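PDB 4OVJ: extracellular solute-binding protein family 1 from Alicyclobacillus acidocaldarius subsp. acidocaldarius, which probably captures a small solute, perhaps a sugar, outside the cell membrane and hands it to an ABC import system. Local coordinates for residues 151-156 / 161-166; 169-174 / 227-232; 45-50 / 314-319; 29-34 / 39-44. All coordinates share one frame; numbering follows the deposited sequence. Where two conformers were deposited one is given.

Contact 1. Residues 151-156 / 161-166; sequences AGYHGQ and QQWADI
Ala151 begins the contact by setting its methyl against the helix at Ile166, with CB 4.4 Å from Ile166 CG2. Gly152, with positive phi, is the C-prime residue of a Schellman motif that ends helix 145-149 and turns the chain into the loop. Tyr153 carries most of the loop's share of the contact. Its CG lies anti to the backbone N (chi1 180°), which swings the ring toward the helix. Trp163 meets one face of this ring in a T-shaped pair. The indole edge points at the phenol face, the planes stand at 65°, and Trp163 CZ3 is 3.8 Å from Tyr153 CE2. Ile166 comes in obliquely on the same side as Trp163, its CD1 3.6 Å from Tyr153 CD1, while its CG2 packs near Tyr153 CB. On the face away from Trp163, the backbone N of Gly155 lies toward the rim. Further along, Tyr153 OH donates to Gln156 O at 2.7 Å, from above the carbonyl plane, and ties the ring to its own loop. A leucine in place of Tyr153 would probably leave the Trp163 edge without its aromatic face and Gln156 O without this donor. Outside the segments, Tyr143 of strand 128-144 makes an edge-to-face pair with Tyr153. Trp163 reaches Glu179 through NE1, lies nearly parallel to Phe148 of helix 145-149, and touches Tyr220 of helix 211-226.

Contact 2. Residues 169-174 / 227-232; sequences KVHKAT and EGVVPP
His171 lays one face of its imidazole against the backbone of Gly228 and Val229. The closest approach is from Gly228 O, which stands 3.2 Å from His171 CE1. This oxygen sits above the ring plane and toward its rim. The two ring nitrogens are also near it, but the angles are poor, and the carbonyl oxygen simply rests over the ring face without a hydrogen bond. Val229 CA lies over the same face. Beside it, Val229 CG2 packs 4.1 Å from His171 CD2 and touches His171 CB as well. Glu227 O comes near the ring at His171 NE2, 3.9 Å away.

The next shell probably helps to position these groups. The imidazole leaves the helix with CG anti to the backbone N (chi1 173°), which carries it across to the loop. His171 ND1 is hydrogen-bonded to Lys176 O, just past the helix end, and this bond probably limits rotation of the ring. On the other side, Gly228 has positive phi and belongs to a Schellman motif that ends helix 211-226. A side chain at this position would come close to His171 NE2. Val229 is held further by backbone hydrogen bonding with Ala178, and its side chain touches Leu167 and Glu168.

The contact thus packs the last turns of helix 160-174 against the loop that leaves helix 211-226. Pro232 is the N-cap of helix 233-236, and both Pro231 and Pro232 touch Trp177. The neighbouring Val230 turns back to Leu224 and Arg225 of helix 211-226.

Contact 3. Residues 45-50 / 314-319; sequences VKAFEK and VNFLLN
Phe316 offers one face of its ring to Phe48, which meets it edge-on in a T-shaped pair. The planes stand at 73° and the centroids are 5.2 Å apart. Phe48 CD1 is the leading atom, 3.5 Å from Phe316 CG, and it lies over the rim of the Phe316 ring rather than its centre. Phe316 CG in turn lies in the plane of the Phe48 ring, at its edge.

The same pair of residues also meets through the backbone of the 45-50 helix. Phe48 CA stands 3.9 Å from the centroid of the Phe316 ring, 28° off the normal, in a CH-pi contact. The far end of the Phe316 ring thus reaches the helix main chain, with CZ 3.6 Å from Phe48 N. Ala47 completes this end, its CB 4.0 Å from Phe316 CZ. Its small methyl is consistent with the ring's close approach to the main chain.

Phe316 CG is anti to the backbone N (chi1 180°), a torsion that extends the ring from helix 307-319 to helix 35-51. Phe48 has further aromatic neighbours: Phe313 is edge-to-face with it and Tyr52 also meets its ring. Its side chain touches Ile55 and Ile57 of strand 55-61, and Ala51 lies against Phe316.

With an alanine here instead of Phe316, the CH-pi contact at Phe48 CA would be lost and a gap is likely to open between the helices.

The chemistry across the two segments is apolar and aromatic. The helices are therefore joined here by shape and ring contacts, in a buried setting, rather than by charge pairing.

Contact 4. Residues 29-34 / 39-44; sequences FGFWGD and AVTLAA
Thr41 points its methyl straight onto the face of Phe31, the two side chains coming from opposite directions. Thr41 CG2 stands 3.6 Å from the centroid of the Phe31 ring and 10° off its normal, a well-centred CH-pi contact. Thr41 CB lies nearer the rim, 3.7 Å from Phe31 CE2. The methyl is also shared with Phe29, whose CE2 is 3.7 Å from Thr41 CG2. At Phe31 a first torsion of 64° puts CG between the backbone N and the carbonyl carbon, and the ring face then meets Thr41. Leu42 arrives at the edge of that ring, its CD2 4.3 Å from Phe31 CZ.

The two phenylalanines also support each other, as Phe31 CD1 lies over the centre of the Phe29 ring. With the methyl turned to the rings, Thr41 OG1 bonds to Glu37 O and to Arg331 NH2.

Strand 29-31 and helix 39-44 run nearly antiparallel, at 160°, with their axes 11.2 Å apart. Asp34 caps the start of the helix through Glu37 N. This is the first strand and helix of a beta-alpha-beta unit completed by strand 55-61, which pairs in parallel with strand 25-31. Such units are characteristic of the lobes of periplasmic-type binding proteins.

Overall arrangement
From the N terminus, contact 4 closes first, a short loop between strand 25-31 and helix 35-51. Contact 3 opens further along that helix and closes only at helix 307-319. The two touch through Phe316 and Ala44 and join these three elements at one end of the molecule. Within the long span of contact 3 lie contacts 1 and 2, in series. Contact 1 closes a short loop, contact 2 a longer one to the loop that follows helix 211-226. They meet where Ala151 packs on Val170, and join helix 160-174 to its flanking loops at the other end. The centres of this pair lie 42 to 49 Å from those of contacts 3 and 4.

Contact 1. Residues 151-156 / 161-166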
loop_
_atom_site.group_PDB
_atom_site.type_symbol
_atom_site.label_atom_id
_atom_site.label_comp_id
_atom_site.label_asym_id
_atom_site.label_seq_id
_atom_site.Cartn_x
_atom_site.Cartn_y
_atom_site.Cartn_z
ATOM N N ALA A 151 26.453 -1.190 13.656
ATOM C CA ALA A 151 26.338 0.233 13.955
ATOM C C ALA A 151 25.485 0.483 15.190
ATOM O O ALA A 151 25.150 1.622 15.482
ATOM C CB ALA A 151 25.750 0.977 12.765
ATOM N N GLY A 152 25.134 -0.577 15.920
ATOM C CA GLY A 152 24.281 -0.449 17.088
ATOM C C GLY A 152 22.855 -0.034 16.778
ATOM O O GLY A 152 22.189 0.583 17.617
ATOM N N TYR A 153 22.387 -0.375 15.575
ATOM C CA TYR A 153 21.019 -0.103 15.160
ATOM C C TYR A 153 20.183 -1.376 15.217
ATOM O O TYR A 153 20.530 -2.375 14.591
ATOM C CB TYR A 153 20.973 0.476 13.745
ATOM C CG TYR A 153 19.546 0.748 13.333
ATOM C CD1 TYR A 153 18.853 1.804 13.881
ATOM C CD2 TYR A 153 18.875 -0.092 12.449
ATOM C CE1 TYR A 153 17.535 2.049 13.545
ATOM C CE2 TYR A 153 17.563 0.142 12.104
ATOM C CZ TYR A 153 16.896 1.221 12.663
ATOM O OH TYR A 153 15.591 1.465 12.344
ATOM N N HIS A 154 19.065 -1.327 15.941
ATOM C CA HIS A 154 18.252 -2.505 16.201
ATOM C C HIS A 154 16.773 -2.322 15.859
ATOM O O HIS A 154 15.912 -3.020 16.404
ATOM C CB HIS A 154 18.416 -2.905 17.672
ATOM C CG HIS A 154 19.842 -3.107 18.072
ATOM N ND1 HIS A 154 20.407 -2.476 19.155
ATOM C CD2 HIS A 154 20.829 -3.837 17.502
ATOM C CE1 HIS A 154 21.673 -2.837 19.257
ATOM N NE2 HIS A 154 21.958 -3.650 18.259
ATOM N N GLY A 155 16.481 -1.377 14.966
ATOM C CA GLY A 155 15.161 -1.266 14.365
ATOM C C GLY A 155 14.251 -0.168 14.868
ATOM O O GLY A 155 13.112 -0.060 14.410
ATOM N N GLN A 156 14.741 0.661 15.778
ATOM C CA GLN A 156 13.939 1.767 16.298
ATOM C C GLN A 156 13.695 2.780 15.196
ATOM O O GLN A 156 14.512 2.940 14.278
ATOM C CB GLN A 156 14.615 2.427 17.510
ATOM C CG GLN A 156 15.781 3.358 17.203
ATOM C CD GLN A 156 17.153 2.688 17.139
ATOM O OE1 GLN A 156 17.309 1.438 17.119
ATOM N NE2 GLN A 156 18.170 3.531 17.075
ATOM N N GLN A 161 18.061 12.362 9.387
ATOM C CA GLN A 161 19.466 12.671 9.680
ATOM C C GLN A 161 20.109 11.607 10.573
ATOM O O GLN A 161 21.265 11.236 10.375
ATOM C CB GLN A 161 19.603 14.071 10.272
ATOM C CG GLN A 161 19.370 15.179 9.238
ATOM C CD GLN A 161 20.502 15.239 8.218
ATOM O OE1 GLN A 161 21.672 15.156 8.589
ATOM N NE2 GLN A 161 20.160 15.343 6.929
ATOM N N GLN A 162 19.361 11.083 11.539
ATOM C CA GLN A 162 19.878 9.987 12.339
ATOM C C GLN A 162 20.134 8.746 11.474
ATOM O O GLN A 162 21.135 8.065 11.630
ATOM C CB GLN A 162 18.924 9.643 13.474
ATOM C CG GLN A 162 18.826 10.720 14.553
ATOM C CD GLN A 162 17.652 10.524 15.512
ATOM O OE1 GLN A 162 16.679 9.821 15.224
ATOM N NE2 GLN A 162 17.732 11.180 16.657
ATOM N N TRP A 163 19.211 8.475 10.563
ATOM C CA TRP A 163 19.338 7.382 9.634
ATOM C C TRP A 163 20.579 7.524 8.746
ATOM O O TRP A 163 21.328 6.572 8.582
ATOM C CB TRP A 163 18.058 7.279 8.799
ATOM C CG TRP A 163 18.005 6.108 7.884
ATOM C CD1 TRP A 163 17.809 6.145 6.536
ATOM C CD2 TRP A 163 18.114 4.720 8.237
ATOM N NE1 TRP A 163 17.779 4.867 6.027
ATOM C CE2 TRP A 163 17.955 3.975 7.049
ATOM C CE3 TRP A 163 18.305 4.034 9.440
ATOM C CZ2 TRP A 163 18.002 2.590 7.030
ATOM C CZ3 TRP A 163 18.343 2.650 9.417
ATOM C CH2 TRP A 163 18.208 1.946 8.216
ATOM N N ALA A 164 20.798 8.708 8.182
ATOM C CA ALA A 164 21.989 8.945 7.353
ATOM C C ALA A 164 23.276 8.674 8.123
ATOM O O ALA A 164 24.213 8.071 7.587
ATOM C CB ALA A 164 21.981 10.359 6.792
ATOM N N ASP A 165 23.295 9.043 9.404
ATOM C CA ASP A 165 24.458 8.755 10.262
ATOM C C ASP A 165 24.644 7.249 10.464
ATOM O O ASP A 165 25.767 6.723 10.406
ATOM C CB ASP A 165 24.290 9.444 11.611
ATOM C CG ASP A 165 25.608 9.712 12.293
ATOM O OD1 ASP A 165 26.367 10.576 11.799
ATOM O OD2 ASP A 165 25.887 9.061 13.322
ATOM N N ILE A 166 23.541 6.552 10.695
ATOM C CA ILE A 166 23.576 5.099 10.850
ATOM C C ILE A 166 24.077 4.430 9.565
ATOM O O ILE A 166 24.935 3.554 9.620
ATOM C CB ILE A 166 22.201 4.538 11.274
ATOM C CG1 ILE A 166 21.888 4.953 12.719
ATOM C CG2 ILE A 166 22.179 3.033 11.117
ATOM C CD1 ILE A 166 20.416 4.957 13.076
#

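Contact 2. Residues 169-174 / 227-232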
loop_
_atom_site.group_PDB
_atom_site.type_symbol
_atom_site.label_atom_id
_atom_site.label_comp_id
_atom_site.label_asym_id
_atom_site.label_seq_id
_atom_site.Cartn_x
_atom_site.Cartn_y
_atom_site.Cartn_z
ATOM N N LYS A 169 27.753 4.714 9.239
ATOM C CA LYS A 169 28.434 3.791 10.151
ATOM C C LYS A 169 28.409 2.351 9.650
ATOM O O LYS A 169 29.414 1.640 9.729
ATOM C CB LYS A 169 27.831 3.880 11.552
ATOM C CG LYS A 169 28.034 5.228 12.227
ATOM C CD LYS A 169 29.465 5.428 12.711
ATOM C CE LYS A 169 29.547 6.572 13.712
ATOM N NZ LYS A 169 30.910 6.730 14.286
ATOM N N VAL A 170 27.272 1.924 9.113
ATOM C CA VAL A 170 27.155 0.575 8.550
ATOM C C VAL A 170 28.120 0.414 7.370
ATOM O O VAL A 170 28.858 -0.563 7.285
ATOM C CB VAL A 170 25.707 0.261 8.128
ATOM C CG1 VAL A 170 25.634 -1.095 7.447
ATOM C CG2 VAL A 170 24.793 0.273 9.347
ATOM N N HIS A 171 28.106 1.380 6.461
ATOM C CA HIS A 171 28.997 1.364 5.294
ATOM C C HIS A 171 30.458 1.272 5.711
ATOM O O HIS A 171 31.242 0.518 5.104
ATOM C CB HIS A 171 28.771 2.614 4.463
ATOM C CG HIS A 171 29.741 2.777 3.342
ATOM N ND1 HIS A 171 29.839 1.869 2.311
ATOM C CD2 HIS A 171 30.655 3.740 3.086
ATOM C CE1 HIS A 171 30.767 2.270 1.464
ATOM N NE2 HIS A 171 31.283 3.399 1.913
ATOM N N LYS A 172 30.833 2.037 6.735
ATOM C CA LYS A 172 32.198 1.996 7.265
ATOM C C LYS A 172 32.563 0.604 7.766
ATOM O O LYS A 172 33.674 0.125 7.528
ATOM C CB LYS A 172 32.360 3.001 8.401
ATOM C CG LYS A 172 32.469 4.444 7.947
ATOM C CD LYS A 172 33.877 4.795 7.501
ATOM C CE LYS A 172 34.169 6.265 7.748
ATOM N NZ LYS A 172 32.971 7.101 7.461
ATOM N N ALA A 173 31.625 -0.044 8.450
ATOM C CA ALA A 173 31.861 -1.366 9.029
ATOM C C ALA A 173 31.876 -2.487 7.987
ATOM O O ALA A 173 32.568 -3.483 8.167
ATOM C CB ALA A 173 30.828 -1.674 10.099
ATOM N N THR A 174 31.111 -2.332 6.909
ATOM C CA THR A 174 30.902 -3.425 5.958
ATOM C C THR A 174 31.637 -3.262 4.636
ATOM O O THR A 174 31.933 -4.256 3.968
ATOM C CB THR A 174 29.410 -3.576 5.589
ATOM O OG1 THR A 174 28.963 -2.408 4.885
ATOM C CG2 THR A 174 28.561 -3.810 6.821
ATOM N N GLU A 227 28.966 10.055 -0.521
ATOM C CA GLU A 227 29.711 9.350 0.520
ATOM C C GLU A 227 29.844 7.842 0.251
ATOM O O GLU A 227 30.486 7.139 1.032
ATOM C CB GLU A 227 29.028 9.534 1.880
ATOM C CG GLU A 227 28.605 10.962 2.224
ATOM C CD GLU A 227 29.482 11.656 3.242
ATOM O OE1 GLU A 227 30.601 11.168 3.532
ATOM O OE2 GLU A 227 29.046 12.716 3.751
ATOM N N GLY A 228 29.236 7.341 -0.824
ATOM C CA GLY A 228 29.348 5.929 -1.187
ATOM C C GLY A 228 28.490 4.997 -0.345
ATOM O O GLY A 228 28.681 3.789 -0.346
ATOM N N VAL A 229 27.505 5.562 0.337
ATOM C CA VAL A 229 26.692 4.828 1.286
ATOM C C VAL A 229 25.486 4.140 0.614
ATOM O O VAL A 229 24.972 3.124 1.109
ATOM C CB VAL A 229 26.252 5.801 2.395
ATOM C CG1 VAL A 229 25.285 5.149 3.322
ATOM C CG2 VAL A 229 27.484 6.290 3.148
ATOM N N VAL A 230 25.019 4.714 -0.491
ATOM C CA VAL A 230 24.016 4.071 -1.357
ATOM C C VAL A 230 24.643 3.941 -2.748
ATOM O O VAL A 230 25.651 4.588 -3.033
ATOM C CB VAL A 230 22.686 4.870 -1.407
ATOM C CG1 VAL A 230 22.144 5.104 0.009
ATOM C CG2 VAL A 230 22.871 6.183 -2.139
ATOM N N PRO A 231 24.071 3.092 -3.606
ATOM C CA PRO A 231 24.743 2.818 -4.881
ATOM C C PRO A 231 24.744 4.019 -5.804
ATOM O O PRO A 231 23.901 4.888 -5.677
ATOM C CB PRO A 231 23.917 1.676 -5.487
ATOM C CG PRO A 231 23.094 1.137 -4.366
ATOM C CD PRO A 231 22.841 2.307 -3.467
ATOM N N PRO A 232 25.703 4.071 -6.744
ATOM C CA PRO A 232 25.700 5.130 -7.766
ATOM C C PRO A 232 24.556 4.944 -8.766
ATOM O O PRO A 232 23.960 3.861 -8.842
ATOM C CB PRO A 232 27.048 4.949 -8.444
ATOM C CG PRO A 232 27.383 3.514 -8.254
ATOM C CD PRO A 232 26.818 3.121 -6.918
#

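Contact 3. Residues 45-50 / 314-319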
loop_
_atom_site.group_PDB
_atom_site.type_symbol
_atom_site.label_atom_id
_atom_site.label_comp_id
_atom_site.label_asym_id
_atom_site.label_seq_id
_atom_site.Cartn_x
_atom_site.Cartn_y
_atom_site.Cartn_z
ATOM N N VAL A 45 -15.398 -18.004 0.202
ATOM C CA VAL A 45 -16.833 -18.173 -0.017
ATOM C C VAL A 45 -17.287 -19.560 0.432
ATOM O O VAL A 45 -18.350 -19.701 1.039
ATOM C CB VAL A 45 -17.207 -17.941 -1.490
ATOM C CG1 VAL A 45 -18.642 -18.362 -1.764
ATOM C CG2 VAL A 45 -17.032 -16.471 -1.835
ATOM N N LYS A 46 -16.486 -20.577 0.136
ATOM C CA LYS A 46 -16.785 -21.930 0.618
ATOM C C LYS A 46 -16.917 -21.954 2.138
ATOM O O LYS A 46 -17.865 -22.533 2.679
ATOM C CB LYS A 46 -15.725 -22.943 0.148
ATOM C CG LYS A 46 -15.897 -24.352 0.723
ATOM C CD LYS A 46 -14.891 -25.339 0.145
ATOM C CE LYS A 46 -15.246 -26.778 0.508
ATOM N NZ LYS A 46 -14.213 -27.722 0.014
ATOM N N ALA A 47 -15.973 -21.323 2.828
ATOM C CA ALA A 47 -16.007 -21.272 4.284
ATOM C C ALA A 47 -17.238 -20.520 4.785
ATOM O O ALA A 47 -17.906 -20.949 5.743
ATOM C CB ALA A 47 -14.726 -20.651 4.817
ATOM N N PHE A 48 -17.574 -19.420 4.120
ATOM C CA PHE A 48 -18.759 -18.658 4.490
ATOM C C PHE A 48 -20.039 -19.475 4.356
ATOM O O PHE A 48 -20.890 -19.459 5.253
ATOM C CB PHE A 48 -18.910 -17.404 3.638
ATOM C CG PHE A 48 -20.150 -16.642 3.950
ATOM C CD1 PHE A 48 -20.213 -15.847 5.070
ATOM C CD2 PHE A 48 -21.287 -16.789 3.170
ATOM C CE1 PHE A 48 -21.362 -15.145 5.378
ATOM C CE2 PHE A 48 -22.449 -16.107 3.481
ATOM C CZ PHE A 48 -22.489 -15.283 4.588
ATOM N N GLU A 49 -20.199 -20.149 3.217
ATOM C CA GLU A 49 -21.414 -20.913 2.952
ATOM C C GLU A 49 -21.613 -22.056 3.970
ATOM O O GLU A 49 -22.744 -22.425 4.276
ATOM C CB GLU A 49 -21.443 -21.414 1.500
ATOM C CG GLU A 49 -21.680 -20.278 0.490
ATOM C CD GLU A 49 -21.992 -20.777 -0.925
ATOM O OE1 GLU A 49 -21.179 -21.548 -1.482
ATOM O OE2 GLU A 49 -23.053 -20.384 -1.489
ATOM N N LYS A 50 -20.514 -22.598 4.486
ATOM C CA LYS A 50 -20.580 -23.586 5.561
ATOM C C LYS A 50 -20.978 -22.936 6.888
ATOM O O LYS A 50 -21.783 -23.486 7.643
ATOM C CB LYS A 50 -19.230 -24.287 5.716
ATOM C CG LYS A 50 -19.156 -25.203 6.925
ATOM C CD LYS A 50 -17.892 -26.049 6.898
ATOM C CE LYS A 50 -17.832 -27.004 8.080
ATOM N NZ LYS A 50 -16.709 -27.970 7.941
ATOM N N VAL A 314 -19.756 -9.364 4.411
ATOM C CA VAL A 314 -18.599 -8.483 4.450
ATOM C C VAL A 314 -17.864 -8.617 5.786
ATOM O O VAL A 314 -16.635 -8.699 5.822
ATOM C CB VAL A 314 -19.000 -7.021 4.146
ATOM C CG1 VAL A 314 -17.860 -6.064 4.439
ATOM C CG2 VAL A 314 -19.408 -6.909 2.684
ATOM N N ASN A 315 -18.609 -8.689 6.875
ATOM C CA ASN A 315 -17.995 -8.845 8.171
ATOM C C ASN A 315 -17.199 -10.131 8.292
ATOM O O ASN A 315 -16.127 -10.135 8.904
ATOM C CB ASN A 315 -19.033 -8.810 9.282
ATOM C CG ASN A 315 -18.387 -8.773 10.638
ATOM O OD1 ASN A 315 -17.672 -7.822 10.970
ATOM N ND2 ASN A 315 -18.590 -9.831 11.419
ATOM N N PHE A 316 -17.734 -11.208 7.717
ATOM C CA PHE A 316 -17.059 -12.502 7.663
ATOM C C PHE A 316 -15.726 -12.394 6.914
ATOM O O PHE A 316 -14.682 -12.833 7.407
ATOM C CB PHE A 316 -17.956 -13.554 7.001
ATOM C CG PHE A 316 -17.332 -14.919 6.915
ATOM C CD1 PHE A 316 -17.485 -15.824 7.965
ATOM C CD2 PHE A 316 -16.626 -15.315 5.782
ATOM C CE1 PHE A 316 -16.930 -17.086 7.886
ATOM C CE2 PHE A 316 -16.067 -16.584 5.701
ATOM C CZ PHE A 316 -16.219 -17.459 6.760
ATOM N N LEU A 317 -15.750 -11.781 5.741
ATOM C CA LEU A 317 -14.529 -11.600 4.962
ATOM C C LEU A 317 -13.489 -10.782 5.713
ATOM O O LEU A 317 -12.310 -11.070 5.636
ATOM C CB LEU A 317 -14.814 -10.935 3.616
ATOM C CG LEU A 317 -15.675 -11.747 2.653
ATOM C CD1 LEU A 317 -15.941 -10.910 1.413
ATOM C CD2 LEU A 317 -15.045 -13.092 2.321
ATOM N N LEU A 318 -13.941 -9.775 6.444
ATOM C CA LEU A 318 -13.045 -8.910 7.188
ATOM C C LEU A 318 -12.482 -9.549 8.436
ATOM O O LEU A 318 -11.307 -9.383 8.721
ATOM C CB LEU A 318 -13.747 -7.603 7.580
ATOM C CG LEU A 318 -14.133 -6.664 6.437
ATOM C CD1 LEU A 318 -15.103 -5.616 6.963
ATOM C CD2 LEU A 318 -12.911 -5.997 5.835
ATOM N N ASN A 319 -13.330 -10.236 9.192
ATOM C CA ASN A 319 -13.013 -10.569 10.598
ATOM C C ASN A 319 -12.969 -12.041 10.957
ATOM O O ASN A 319 -12.534 -12.396 12.056
ATOM C CB ASN A 319 -14.000 -9.868 11.525
ATOM C CG ASN A 319 -13.734 -8.385 11.639
ATOM O OD1 ASN A 319 -12.599 -7.967 11.873
ATOM N ND2 ASN A 319 -14.765 -7.578 11.461
#

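Contact 4. Residues 29-34 / 39-44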
loop_
_atom_site.group_PDB
_atom_site.type_symbol
_atom_site.label_atom_id
_atom_site.label_comp_id
_atom_site.label_asym_id
_atom_site.label_seq_id
_atom_site.Cartn_x
_atom_site.Cartn_y
_atom_site.Cartn_z
ATOM N N PHE A 29 -21.935 -11.698 -5.669
ATOM C CA PHE A 29 -20.649 -11.187 -5.210
ATOM C C PHE A 29 -19.713 -11.059 -6.395
ATOM O O PHE A 29 -19.235 -12.063 -6.924
ATOM C CB PHE A 29 -20.072 -12.141 -4.169
ATOM C CG PHE A 29 -18.657 -11.824 -3.714
ATOM C CD1 PHE A 29 -18.169 -10.528 -3.664
ATOM C CD2 PHE A 29 -17.843 -12.851 -3.255
ATOM C CE1 PHE A 29 -16.890 -10.260 -3.197
ATOM C CE2 PHE A 29 -16.570 -12.591 -2.802
ATOM C CZ PHE A 29 -16.090 -11.297 -2.762
ATOM N N GLY A 30 -19.476 -9.814 -6.811
ATOM C CA GLY A 30 -18.578 -9.516 -7.914
ATOM C C GLY A 30 -17.177 -9.194 -7.411
ATOM O O GLY A 30 -17.009 -8.490 -6.428
ATOM N N PHE A 31 -16.167 -9.721 -8.093
ATOM C CA PHE A 31 -14.786 -9.395 -7.764
ATOM C C PHE A 31 -13.895 -9.620 -8.972
ATOM O O PHE A 31 -14.308 -10.261 -9.935
ATOM C CB PHE A 31 -14.305 -10.183 -6.533
ATOM C CG PHE A 31 -14.266 -11.656 -6.739
ATOM C CD1 PHE A 31 -15.419 -12.422 -6.594
ATOM C CD2 PHE A 31 -13.073 -12.285 -7.067
ATOM C CE1 PHE A 31 -15.380 -13.795 -6.781
ATOM C CE2 PHE A 31 -13.034 -13.656 -7.256
ATOM C CZ PHE A 31 -14.186 -14.405 -7.120
ATOM N N TRP A 32 -12.705 -9.033 -8.933
ATOM C CA TRP A 32 -11.702 -9.200 -9.977
ATOM C C TRP A 32 -10.490 -9.886 -9.388
ATOM O O TRP A 32 -10.331 -9.976 -8.169
ATOM C CB TRP A 32 -11.276 -7.853 -10.578
ATOM C CG TRP A 32 -10.276 -7.056 -9.745
ATOM C CD1 TRP A 32 -8.918 -7.190 -9.752
ATOM C CD2 TRP A 32 -10.565 -6.018 -8.800
ATOM N NE1 TRP A 32 -8.344 -6.315 -8.869
ATOM C CE2 TRP A 32 -9.328 -5.574 -8.275
ATOM C CE3 TRP A 32 -11.744 -5.409 -8.358
ATOM C CZ2 TRP A 32 -9.235 -4.554 -7.319
ATOM C CZ3 TRP A 32 -11.659 -4.395 -7.398
ATOM C CH2 TRP A 32 -10.408 -3.981 -6.885
ATOM N N GLY A 33 -9.625 -10.351 -10.269
ATOM C CA GLY A 33 -8.350 -10.872 -9.842
ATOM C C GLY A 33 -7.683 -11.729 -10.891
ATOM O O GLY A 33 -8.244 -11.989 -11.952
ATOM N N ASP A 34 -6.473 -12.160 -10.574
ATOM C CA ASP A 34 -5.810 -13.204 -11.338
ATOM C C ASP A 34 -6.285 -14.583 -10.839
ATOM O O ASP A 34 -7.187 -14.683 -10.009
ATOM C CB ASP A 34 -4.276 -13.048 -11.260
ATOM C CG ASP A 34 -3.728 -13.148 -9.842
ATOM O OD1 ASP A 34 -4.439 -13.599 -8.918
ATOM O OD2 ASP A 34 -2.557 -12.766 -9.650
ATOM N N ALA A 39 -8.957 -18.149 -6.802
ATOM C CA ALA A 39 -8.962 -19.368 -6.015
ATOM C C ALA A 39 -9.167 -19.083 -4.519
ATOM O O ALA A 39 -10.007 -19.704 -3.885
ATOM C CB ALA A 39 -7.666 -20.144 -6.246
ATOM N N VAL A 40 -8.424 -18.137 -3.954
ATOM C CA VAL A 40 -8.525 -17.902 -2.515
ATOM C C VAL A 40 -9.883 -17.291 -2.165
ATOM O O VAL A 40 -10.429 -17.542 -1.092
ATOM C CB VAL A 40 -7.349 -17.058 -1.944
ATOM C CG1 VAL A 40 -6.018 -17.750 -2.233
ATOM C CG2 VAL A 40 -7.354 -15.617 -2.469
ATOM N N THR A 41 -10.438 -16.513 -3.088
ATOM C CA THR A 41 -11.729 -15.878 -2.862
ATOM C C THR A 41 -12.829 -16.937 -2.860
ATOM O O THR A 41 -13.700 -16.931 -2.000
ATOM C CB THR A 41 -12.025 -14.795 -3.915
ATOM O OG1 THR A 41 -10.935 -13.861 -3.963
ATOM C CG2 THR A 41 -13.304 -14.079 -3.565
ATOM N N LEU A 42 -12.754 -17.877 -3.790
ATOM C CA LEU A 42 -13.694 -18.998 -3.793
ATOM C C LEU A 42 -13.552 -19.858 -2.539
ATOM O O LEU A 42 -14.545 -20.358 -2.022
ATOM C CB LEU A 42 -13.552 -19.844 -5.062
ATOM C CG LEU A 42 -13.896 -19.104 -6.356
ATOM C CD1 LEU A 42 -13.703 -20.041 -7.528
ATOM C CD2 LEU A 42 -15.304 -18.518 -6.340
ATOM N N ALA A 43 -12.333 -20.008 -2.026
ATOM C CA ALA A 43 -12.146 -20.750 -0.785
ATOM C C ALA A 43 -12.777 -20.017 0.403
ATOM O O ALA A 43 -13.330 -20.643 1.294
ATOM C CB ALA A 43 -10.674 -21.004 -0.526
ATOM N N ALA A 44 -12.693 -18.687 0.416
ATOM C CA ALA A 44 -13.320 -17.913 1.477
ATOM C C ALA A 44 -14.853 -18.025 1.410
ATOM O O ALA A 44 -15.510 -18.152 2.428
ATOM C CB ALA A 44 -12.875 -16.462 1.425
#